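Local coordinates for capsid (Human calicivirus NLV/Boxer/2001/US, PDB 4RDL), which forms the norovirus capsid, its dimeric protruding (P) domain, the part studied here, binding histo-blood group antigens such as the Lewis y tetrasaccharide, at residues C113-T118 and I138-A143; G85-E90 and L149-L154; R72-I77 and E167-L172. All blocks are in the same frame, centred on the assembly; numbering follows the deposited sequence.

Interaction 1: C113-T118 and I138-A143; sequences CDLHMT and IHSYDA. With GAL (beta-D-galactopyranose), chain C; FUC (alpha-L-fucopyranose), chain B.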
loop_
_atom_site.group_PDB
_atom_site.type_symbol
_atom_site.label_atom_id
_atom_site.label_comp_id
_atom_site.label_asym_id
_atom_site.label_seq_id
_atom_site.Cartn_x
_atom_site.Cartn_y
_atom_site.Cartn_z
ATOM N N CYS A 113 -11.835 15.468 -12.669
ATOM C CA CYS A 113 -12.791 15.056 -11.655
ATOM C C CYS A 113 -12.462 15.653 -10.294
ATOM O O CYS A 113 -11.470 16.372 -10.142
ATOM C CB CYS A 113 -12.867 13.528 -11.584
ATOM S SG CYS A 113 -11.264 12.738 -11.253
ATOM N N ASP A 114 -13.318 15.372 -9.319
ATOM C CA ASP A 114 -13.146 15.902 -7.975
ATOM C C ASP A 114 -12.502 14.848 -7.086
ATOM O O ASP A 114 -13.071 13.772 -6.864
ATOM C CB ASP A 114 -14.490 16.324 -7.381
ATOM C CG ASP A 114 -15.061 17.578 -8.031
ATOM O OD1 ASP A 114 -14.491 18.083 -9.027
ATOM O OD2 ASP A 114 -16.099 18.058 -7.528
ATOM N N LEU A 115 -11.302 15.157 -6.611
ATOM C CA LEU A 115 -10.567 14.283 -5.709
ATOM C C LEU A 115 -10.874 14.672 -4.273
ATOM O O LEU A 115 -10.523 15.770 -3.827
ATOM C CB LEU A 115 -9.062 14.398 -5.953
ATOM C CG LEU A 115 -8.605 14.293 -7.411
ATOM C CD1 LEU A 115 -7.113 14.597 -7.509
ATOM C CD2 LEU A 115 -8.923 12.905 -7.981
ATOM N N HIS A 116 -11.533 13.775 -3.553
ATOM C CA HIS A 116 -11.875 14.028 -2.159
ATOM C C HIS A 116 -10.790 13.424 -1.295
ATOM O O HIS A 116 -10.691 12.198 -1.169
ATOM C CB HIS A 116 -13.245 13.430 -1.827
ATOM C CG HIS A 116 -14.349 13.999 -2.661
ATOM N ND1 HIS A 116 -15.123 15.061 -2.241
ATOM C CD2 HIS A 116 -14.774 13.689 -3.908
ATOM C CE1 HIS A 116 -15.996 15.363 -3.186
ATOM N NE2 HIS A 116 -15.798 14.553 -4.212
ATOM N N MET A 117 -9.968 14.298 -0.719
ATOM C CA MET A 117 -8.770 13.881 -0.004
ATOM C C MET A 117 -8.976 13.944 1.494
ATOM O O MET A 117 -9.658 14.834 2.014
ATOM C CB MET A 117 -7.581 14.782 -0.363
ATOM C CG MET A 117 -7.359 15.007 -1.854
ATOM S SD MET A 117 -6.938 13.524 -2.780
ATOM C CE MET A 117 -5.296 13.161 -2.182
ATOM N N THR A 118 -8.354 13.007 2.193
ATOM C CA THR A 118 -8.213 13.105 3.632
ATOM C C THR A 118 -6.751 13.439 3.891
ATOM O O THR A 118 -5.874 12.941 3.191
ATOM C CB THR A 118 -8.606 11.789 4.306
ATOM O OG1 THR A 118 -10.023 11.611 4.187
ATOM C CG2 THR A 118 -8.228 11.794 5.780
ATOM N N ILE A 138 -9.913 18.485 -4.164
ATOM C CA ILE A 138 -9.000 19.020 -5.166
ATOM C C ILE A 138 -9.523 18.685 -6.562
ATOM O O ILE A 138 -9.705 17.510 -6.906
ATOM C CB ILE A 138 -7.574 18.446 -4.992
ATOM C CG1 ILE A 138 -7.033 18.796 -3.594
ATOM C CG2 ILE A 138 -6.631 18.961 -6.088
ATOM C CD1 ILE A 138 -5.676 18.198 -3.299
ATOM N N HIS A 139 -9.759 19.715 -7.364
ATOM C CA HIS A 139 -10.159 19.535 -8.757
ATOM C C HIS A 139 -8.951 19.160 -9.598
ATOM O O HIS A 139 -7.949 19.877 -9.595
ATOM C CB HIS A 139 -10.731 20.843 -9.314
ATOM C CG HIS A 139 -12.012 21.267 -8.669
ATOM N ND1 HIS A 139 -12.579 22.506 -8.888
ATOM C CD2 HIS A 139 -12.841 20.618 -7.821
ATOM C CE1 HIS A 139 -13.703 22.598 -8.200
ATOM N NE2 HIS A 139 -13.889 21.467 -7.546
ATOM N N SER A 140 -9.038 18.058 -10.342
ATOM C CA SER A 140 -7.980 17.733 -11.301
ATOM C C SER A 140 -8.314 18.346 -12.666
ATOM O O SER A 140 -8.356 17.661 -13.697
ATOM C CB SER A 140 -7.716 16.226 -11.393
ATOM O OG SER A 140 -8.896 15.511 -11.691
ATOM N N TYR A 141 -8.565 19.651 -12.647
ATOM C CA TYR A 141 -8.927 20.413 -13.838
ATOM C C TYR A 141 -8.828 21.894 -13.517
ATOM O O TYR A 141 -8.655 22.257 -12.349
ATOM C CB TYR A 141 -10.335 20.041 -14.343
ATOM C CG TYR A 141 -11.450 20.124 -13.316
ATOM C CD1 TYR A 141 -12.201 21.288 -13.164
ATOM C CD2 TYR A 141 -11.760 19.028 -12.505
ATOM C CE1 TYR A 141 -13.228 21.363 -12.235
ATOM C CE2 TYR A 141 -12.784 19.093 -11.568
ATOM C CZ TYR A 141 -13.517 20.260 -11.443
ATOM O OH TYR A 141 -14.536 20.335 -10.525
ATOM N N ASP A 142 -8.949 22.722 -14.561
ATOM C CA ASP A 142 -8.735 24.177 -14.523
ATOM C C ASP A 142 -7.250 24.529 -14.442
ATOM O O ASP A 142 -6.427 23.707 -14.037
ATOM C CB ASP A 142 -9.521 24.863 -13.394
ATOM C CG ASP A 142 -11.021 24.797 -13.598
ATOM O OD1 ASP A 142 -11.477 24.654 -14.757
ATOM O OD2 ASP A 142 -11.748 24.898 -12.593
ATOM N N ALA A 143 -6.917 25.752 -14.838
ATOM C CA ALA A 143 -5.525 26.184 -14.908
ATOM C C ALA A 143 -4.833 26.113 -13.548
ATOM O O ALA A 143 -3.610 25.987 -13.473
ATOM C CB ALA A 143 -5.436 27.589 -15.478
HETATM C C1 GAL C . -21.460 17.302 -5.731
HETATM C C2 GAL C . -20.090 16.872 -5.255
HETATM C C3 GAL C . -19.010 17.388 -6.133
HETATM C C4 GAL C . -19.235 17.069 -7.501
HETATM C C5 GAL C . -20.575 17.576 -7.924
HETATM C C6 GAL C . -20.934 17.274 -9.308
HETATM O O2 GAL C . -19.909 17.341 -3.921
HETATM O O3 GAL C . -17.734 16.901 -5.673
HETATM O O4 GAL C . -19.146 15.620 -7.696
HETATM O O5 GAL C . -21.643 16.999 -7.061
HETATM O O6 GAL C . -22.074 17.835 -9.767
HETATM C C1 FUC B . -19.514 16.322 -3.069
HETATM C C2 FUC B . -19.034 16.901 -1.805
HETATM C C3 FUC B . -20.133 17.591 -1.092
HETATM C C4 FUC B . -21.303 16.708 -0.850
HETATM C C5 FUC B . -21.759 16.008 -2.117
HETATM C C6 FUC B . -22.833 15.023 -1.855
HETATM O O2 FUC B . -18.002 17.807 -2.078
HETATM O O3 FUC B . -19.673 18.142 0.101
HETATM O O4 FUC B . -20.981 15.758 0.107
HETATM O O5 FUC B . -20.673 15.381 -2.806
HETATM O O HOH W 1 -16.024 20.503 -6.245
#

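Interaction 2: G85-E90 and L149-L154; sequences GVNLAE and LGTVKL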
loop_
_atom_site.group_PDB
_atom_site.type_symbol
_atom_site.label_atom_id
_atom_site.label_comp_id
_atom_site.label_asym_id
_atom_site.label_seq_id
_atom_site.Cartn_x
_atom_site.Cartn_y
_atom_site.Cartn_z
ATOM N N GLY A 85 -4.260 26.317 -1.541
ATOM C CA GLY A 85 -3.589 25.364 -2.397
ATOM C C GLY A 85 -2.560 24.563 -1.639
ATOM O O GLY A 85 -2.366 24.742 -0.426
ATOM N N VAL A 86 -1.891 23.672 -2.361
ATOM C CA VAL A 86 -0.755 22.943 -1.816
ATOM C C VAL A 86 0.465 23.127 -2.717
ATOM O O VAL A 86 0.365 22.982 -3.947
ATOM C CB VAL A 86 -1.066 21.428 -1.651
ATOM C CG1 VAL A 86 0.195 20.662 -1.280
ATOM C CG2 VAL A 86 -2.151 21.219 -0.607
ATOM N N ASN A 87 1.599 23.473 -2.099
ATOM C CA ASN A 87 2.901 23.396 -2.749
ATOM C C ASN A 87 3.422 21.984 -2.589
ATOM O O ASN A 87 3.740 21.560 -1.476
ATOM C CB ASN A 87 3.887 24.388 -2.114
ATOM C CG ASN A 87 3.543 25.824 -2.421
ATOM O OD1 ASN A 87 3.329 26.184 -3.574
ATOM N ND2 ASN A 87 3.461 26.656 -1.376
ATOM N N LEU A 88 3.511 21.258 -3.698
ATOM C CA LEU A 88 3.776 19.824 -3.667
ATOM C C LEU A 88 5.235 19.458 -3.427
ATOM O O LEU A 88 6.156 20.174 -3.833
ATOM C CB LEU A 88 3.302 19.179 -4.970
ATOM C CG LEU A 88 1.800 19.224 -5.263
ATOM C CD1 LEU A 88 1.514 18.885 -6.729
ATOM C CD2 LEU A 88 1.051 18.280 -4.325
ATOM N N ALA A 89 5.417 18.323 -2.760
ATOM C CA ALA A 89 6.710 17.684 -2.596
ATOM C C ALA A 89 6.552 16.193 -2.888
ATOM O O ALA A 89 5.428 15.697 -3.057
ATOM C CB ALA A 89 7.231 17.900 -1.169
ATOM N N GLU A 90 7.663 15.462 -2.938
ATOM C CA GLU A 90 7.566 14.002 -2.971
ATOM C C GLU A 90 7.048 13.498 -1.621
ATOM O O GLU A 90 7.144 14.200 -0.606
ATOM C CB GLU A 90 8.916 13.376 -3.302
ATOM C CG GLU A 90 9.507 13.846 -4.625
ATOM C CD GLU A 90 8.777 13.297 -5.854
ATOM O OE1 GLU A 90 8.043 12.290 -5.737
ATOM O OE2 GLU A 90 8.936 13.881 -6.949
ATOM N N LEU A 149 3.841 22.000 -12.274
ATOM C CA LEU A 149 4.447 23.284 -11.914
ATOM C C LEU A 149 4.671 23.379 -10.408
ATOM O O LEU A 149 5.257 24.343 -9.920
ATOM C CB LEU A 149 3.562 24.451 -12.364
ATOM C CG LEU A 149 3.490 24.763 -13.855
ATOM C CD1 LEU A 149 2.955 23.579 -14.641
ATOM C CD2 LEU A 149 2.627 25.994 -14.090
ATOM N N GLY A 150 4.167 22.392 -9.673
ATOM C CA GLY A 150 4.369 22.324 -8.238
ATOM C C GLY A 150 3.200 22.733 -7.354
ATOM O O GLY A 150 3.339 22.722 -6.122
ATOM N N THR A 151 2.061 23.090 -7.949
ATOM C CA THR A 151 0.927 23.577 -7.159
ATOM C C THR A 151 -0.430 23.053 -7.624
ATOM O O THR A 151 -0.662 22.875 -8.824
ATOM C CB THR A 151 0.859 25.128 -7.118
ATOM O OG1 THR A 151 0.586 25.641 -8.428
ATOM C CG2 THR A 151 2.166 25.721 -6.604
ATOM N N VAL A 152 -1.325 22.821 -6.667
ATOM C CA VAL A 152 -2.732 22.568 -6.975
ATOM C C VAL A 152 -3.619 23.404 -6.062
ATOM O O VAL A 152 -3.274 23.664 -4.901
ATOM C CB VAL A 152 -3.116 21.067 -6.849
ATOM C CG1 VAL A 152 -2.351 20.238 -7.868
ATOM C CG2 VAL A 152 -2.882 20.562 -5.424
ATOM N N LYS A 153 -4.758 23.829 -6.591
ATOM C CA LYS A 153 -5.731 24.568 -5.801
ATOM C C LYS A 153 -6.548 23.609 -4.936
ATOM O O LYS A 153 -6.930 22.516 -5.383
ATOM C CB LYS A 153 -6.669 25.386 -6.706
ATOM C CG LYS A 153 -7.819 26.037 -5.951
ATOM C CD LYS A 153 -8.719 26.853 -6.868
ATOM C CE LYS A 153 -9.860 27.480 -6.085
ATOM N NZ LYS A 153 -10.786 28.251 -6.965
ATOM N N LEU A 154 -6.809 24.029 -3.700
ATOM C CA LEU A 154 -7.728 23.339 -2.801
ATOM C C LEU A 154 -9.045 24.101 -2.748
ATOM O O LEU A 154 -9.046 25.324 -2.633
ATOM C CB LEU A 154 -7.135 23.279 -1.392
ATOM C CG LEU A 154 -6.241 22.068 -1.080
ATOM C CD1 LEU A 154 -5.256 21.739 -2.205
ATOM C CD2 LEU A 154 -5.527 22.283 0.253
HETATM O O HOH W 2 5.175 24.498 -5.176
HETATM O O HOH W 3 6.172 22.806 -4.823
#

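Interaction 3: R72-I77 and E167-L172; sequences RMRGRI and EVVLEL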
loop_
_atom_site.group_PDB
_atom_site.type_symbol
_atom_site.label_atom_id
_atom_site.label_comp_id
_atom_site.label_asym_id
_atom_site.label_seq_id
_atom_site.Cartn_x
_atom_site.Cartn_y
_atom_site.Cartn_z
ATOM N N ARG A 72 -1.538 9.309 -3.405
ATOM C CA ARG A 72 -1.272 10.213 -2.294
ATOM C C ARG A 72 -0.578 11.469 -2.784
ATOM O O ARG A 72 -0.057 11.499 -3.904
ATOM C CB ARG A 72 -0.435 9.511 -1.221
ATOM C CG ARG A 72 -1.199 8.379 -0.538
ATOM C CD ARG A 72 -0.398 7.718 0.566
ATOM N NE ARG A 72 -1.078 6.535 1.087
ATOM C CZ ARG A 72 -1.665 6.464 2.279
ATOM N NH1 ARG A 72 -1.670 7.516 3.086
ATOM N NH2 ARG A 72 -2.248 5.332 2.666
ATOM N N MET A 73 -0.594 12.499 -1.942
ATOM C CA MET A 73 0.122 13.746 -2.187
ATOM C C MET A 73 0.786 14.192 -0.900
ATOM O O MET A 73 0.416 13.757 0.195
ATOM C CB MET A 73 -0.833 14.857 -2.628
ATOM C CG MET A 73 -1.760 14.509 -3.780
ATOM S SD MET A 73 -2.909 15.897 -4.009
ATOM C CE MET A 73 -4.045 15.217 -5.217
ATOM N N ARG A 74 1.750 15.093 -1.038
ATOM C CA ARG A 74 2.376 15.723 0.114
ATOM C C ARG A 74 2.710 17.158 -0.234
ATOM O O ARG A 74 3.085 17.461 -1.365
ATOM C CB ARG A 74 3.649 14.978 0.529
ATOM C CG ARG A 74 4.360 15.598 1.734
ATOM C CD ARG A 74 5.418 14.657 2.296
ATOM N NE ARG A 74 6.137 15.265 3.414
ATOM C CZ ARG A 74 6.784 14.584 4.350
ATOM N NH1 ARG A 74 6.805 13.256 4.308
ATOM N NH2 ARG A 74 7.405 15.233 5.330
ATOM N N GLY A 75 2.583 18.047 0.739
ATOM C CA GLY A 75 3.102 19.390 0.554
ATOM C C GLY A 75 2.620 20.357 1.603
ATOM O O GLY A 75 2.024 19.965 2.608
ATOM N N ARG A 76 2.875 21.638 1.357
ATOM C CA ARG A 76 2.557 22.679 2.324
ATOM C C ARG A 76 1.330 23.433 1.859
ATOM O O ARG A 76 1.267 23.894 0.722
ATOM C CB ARG A 76 3.736 23.634 2.501
ATOM C CG ARG A 76 3.629 24.498 3.752
ATOM C CD ARG A 76 4.957 25.223 4.049
ATOM N NE ARG A 76 6.067 24.280 4.180
ATOM C CZ ARG A 76 6.382 23.642 5.302
ATOM N NH1 ARG A 76 5.698 23.870 6.414
ATOM N NH2 ARG A 76 7.389 22.777 5.318
ATOM N N ILE A 77 0.344 23.541 2.739
ATOM C CA ILE A 77 -0.875 24.270 2.412
ATOM C C ILE A 77 -0.604 25.772 2.445
ATOM O O ILE A 77 0.048 26.280 3.363
ATOM C CB ILE A 77 -2.030 23.876 3.360
ATOM C CG1 ILE A 77 -2.461 22.435 3.046
ATOM C CG2 ILE A 77 -3.214 24.830 3.213
ATOM C CD1 ILE A 77 -3.504 21.858 3.991
ATOM N N GLU A 167 2.843 21.447 6.714
ATOM C CA GLU A 167 3.056 20.346 5.784
ATOM C C GLU A 167 2.104 19.205 6.097
ATOM O O GLU A 167 1.949 18.798 7.252
ATOM C CB GLU A 167 4.495 19.836 5.826
ATOM C CG GLU A 167 4.842 19.002 4.601
ATOM C CD GLU A 167 6.200 18.349 4.670
ATOM O OE1 GLU A 167 6.751 18.222 5.779
ATOM O OE2 GLU A 167 6.713 17.947 3.602
ATOM N N VAL A 168 1.453 18.706 5.055
ATOM C CA VAL A 168 0.498 17.609 5.211
ATOM C C VAL A 168 0.768 16.500 4.206
ATOM O O VAL A 168 1.391 16.724 3.168
ATOM C CB VAL A 168 -0.974 18.097 5.052
ATOM C CG1 VAL A 168 -1.314 19.177 6.086
ATOM C CG2 VAL A 168 -1.255 18.595 3.625
ATOM N N VAL A 169 0.307 15.298 4.539
ATOM C CA VAL A 169 0.181 14.233 3.557
ATOM C C VAL A 169 -1.300 13.992 3.301
ATOM O O VAL A 169 -2.123 14.009 4.233
ATOM C CB VAL A 169 0.903 12.945 3.998
ATOM C CG1 VAL A 169 2.406 13.146 3.966
ATOM C CG2 VAL A 169 0.460 12.504 5.366
ATOM N N LEU A 170 -1.641 13.827 2.026
ATOM C CA LEU A 170 -3.027 13.671 1.605
ATOM C C LEU A 170 -3.210 12.309 0.965
ATOM O O LEU A 170 -2.315 11.803 0.283
ATOM C CB LEU A 170 -3.407 14.764 0.606
ATOM C CG LEU A 170 -3.168 16.217 1.049
ATOM C CD1 LEU A 170 -1.912 16.779 0.384
ATOM C CD2 LEU A 170 -4.375 17.056 0.694
ATOM N N GLU A 171 -4.375 11.711 1.199
ATOM C CA GLU A 171 -4.709 10.435 0.584
ATOM C C GLU A 171 -6.064 10.537 -0.100
ATOM O O GLU A 171 -6.961 11.239 0.365
ATOM C CB GLU A 171 -4.729 9.311 1.612
ATOM C CG GLU A 171 -4.789 7.944 0.940
ATOM C CD GLU A 171 -5.221 6.838 1.869
ATOM O OE1 GLU A 171 -5.434 5.709 1.363
ATOM O OE2 GLU A 171 -5.338 7.091 3.091
ATOM N N LEU A 172 -6.207 9.831 -1.212
ATOM C CA LEU A 172 -7.447 9.845 -1.969
ATOM C C LEU A 172 -8.506 8.981 -1.291
ATOM O O LEU A 172 -8.409 7.756 -1.279
ATOM C CB LEU A 172 -7.185 9.349 -3.393
ATOM C CG LEU A 172 -8.400 9.422 -4.319
ATOM C CD1 LEU A 172 -8.868 10.868 -4.498
ATOM C CD2 LEU A 172 -8.066 8.789 -5.666
HETATM O O HOH W 4 -4.535 4.207 4.604
HETATM O O HOH W 5 -0.854 10.305 2.404
#

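Interaction 1: C113-T118 and I138-A143
I138 pairs with L115 where strands 133-139 and 113-121 run antiparallel as a beta hairpin of the P domain. The pair is hydrogen-bonded both ways: I138 N gives to L115 O at 2.8 Å, and L115 N gives to I138 O at 2.9 Å. Both side chains lie on one face of the sheet. I138 CD1 reaches on to M117 CG at 3.9 Å. M73 of strand 72-80 touches L115, M117 and I138, so this face is packed into the interior.

H139 faces D114 in a non-hydrogen-bonded pair, with both side chains on the other face. A water sits at the edge of the H139 ring, bonded to NE2, and donates to D114 OD2.

At S140 the regular strand gives way to an inverse gamma turn. S140 N still bonds C113 O at 3.0 Å, almost straight at 175°. The side chain adds a second link. S140 OG lies between its own backbone N and carbonyl carbon (chi1 55°) and accepts a hydrogen bond from C113 N at 3.1 Å. F110 O is a further partner of this hydroxyl.

Y141 follows the turn, and its side chain comes back over H139. H139 CB lies against one face of the tyrosine ring. Y141 OH stands 3.1 Å above the plane of the H139 imidazole, over its centre. The hydroxyl donates to the syn lone pair of D114 OD1 at 2.7 Å. The D114 carboxylate and the Y141 ring are nearly coplanar, 15° apart. Y141 is thus a second-shell residue that helps fix the rotation of D114, a member of the glycan pocket together with H116. The other carboxylate oxygen, D114 OD2, accepts a hydrogen bond from O3 of the bound galactose at 2.7 Å.

Interaction 2: G85-E90 and L149-L154
V86 and V152 form the hydrogen-bonded pair at the middle of this antiparallel strand contact. V86 N gives to V152 O at 2.9 Å, and V152 N returns a longer bond to V86 O at 3.2 Å. The third backbone bond runs from L88 N to G150 O at 2.8 Å. G150 belongs to a G1 beta bulge, which it forms with T151, against the neighbouring strand 145-146. Its positive phi (103°) fits that role.

Two weaker CA-H...O contacts fill in between these bonds, from T151 CA to V86 O and from N87 CA to G150 O. At G85 the backbones come close, with CA atoms of G85 and K153 4.1 Å apart.

Apolar contacts lie on the V86 side. V86 CG2 meets L154 CD1 at 3.5 Å, and L154 CD2 is almost as near. L88 CD1 approaches V152 CG1 more loosely.

The other face is more polar. N87 and T151 lie side by side and point the same way, and N87 OD1 touches T151 CG2 at 3.3 Å. One water donates to both N87 OD1 and G150 O. A second water donates to L88 O and G150 O.

Strand 72-80 flanks strand 83-89, with backbone hydrogen bonds linking N87 with R76 and A89 with R74. V86 and L154 both touch I77 there, while V152 and L154 also rest on I138 of strand 133-139.

Interaction 3: R72-I77 and E167-L172
R72 to R76 run antiparallel to E167 to E171, with the axes of these short strands 4.5 Å apart at their closest and N-to-C directions 161° apart. M73 and L170 exchange two backbone hydrogen bonds, and G75 and V168 exchange two more.

On one face R74 grips E167 side-on. R74 NE gives to E167 OE2 at 2.7 Å, and R74 NH2 gives to E167 OE1 at 3.1 Å. Both oxygens lie near the guanidinium plane but are met from above the carboxylate plane, the two planes being 63° apart. The extended R74 chain runs beside V169, with CD on V169 CG1. R74 NH1 bonds L91 O.

R72 and E171 meet differently. Their flat groups stack, 16° apart, with E171 CD 3.3 Å above the guanidinium plane. The salt bridge from R72 NH2 to E171 OE1, 3.5 Å, is one of charge alone.

The other face is apolar: M73 CB packs on L170 CD1 at 3.7 Å, and the I77 and V168 side chains cross at about a right angle, I77 CD1 touching V168 CG2.

E171 also forms a salt bridge with R72 of the second subunit. These are inner strands of the antiparallel P-domain sheet, whose R72, V169 and E171 side meets that subunit.

Overall arrangement
All three contacts belong to one antiparallel sheet. Interactions 2 and 3 have centres about 9 Å apart and share the pairing of strands 72-80 and 83-89; N87 N lies 2.9 Å from R76 O. Interaction 1 joins interaction 3 through T118 O and E171 N, 2.8 Å apart. The sheet curls, so I138 of interaction 1 also packs on L154 of interaction 2, with I138 CG1 3.7 Å from L154 CD1. M73 completes this core from interaction 3, its SD 3.7 Å from I138 CD1. Interaction 1 holds D114 and H116 of the glycan pocket, which meet the galactose and a fucose; the M73 side chain is about 14 Å from the galactose. Interaction 3 meets the second subunit through R72, V169 and E171.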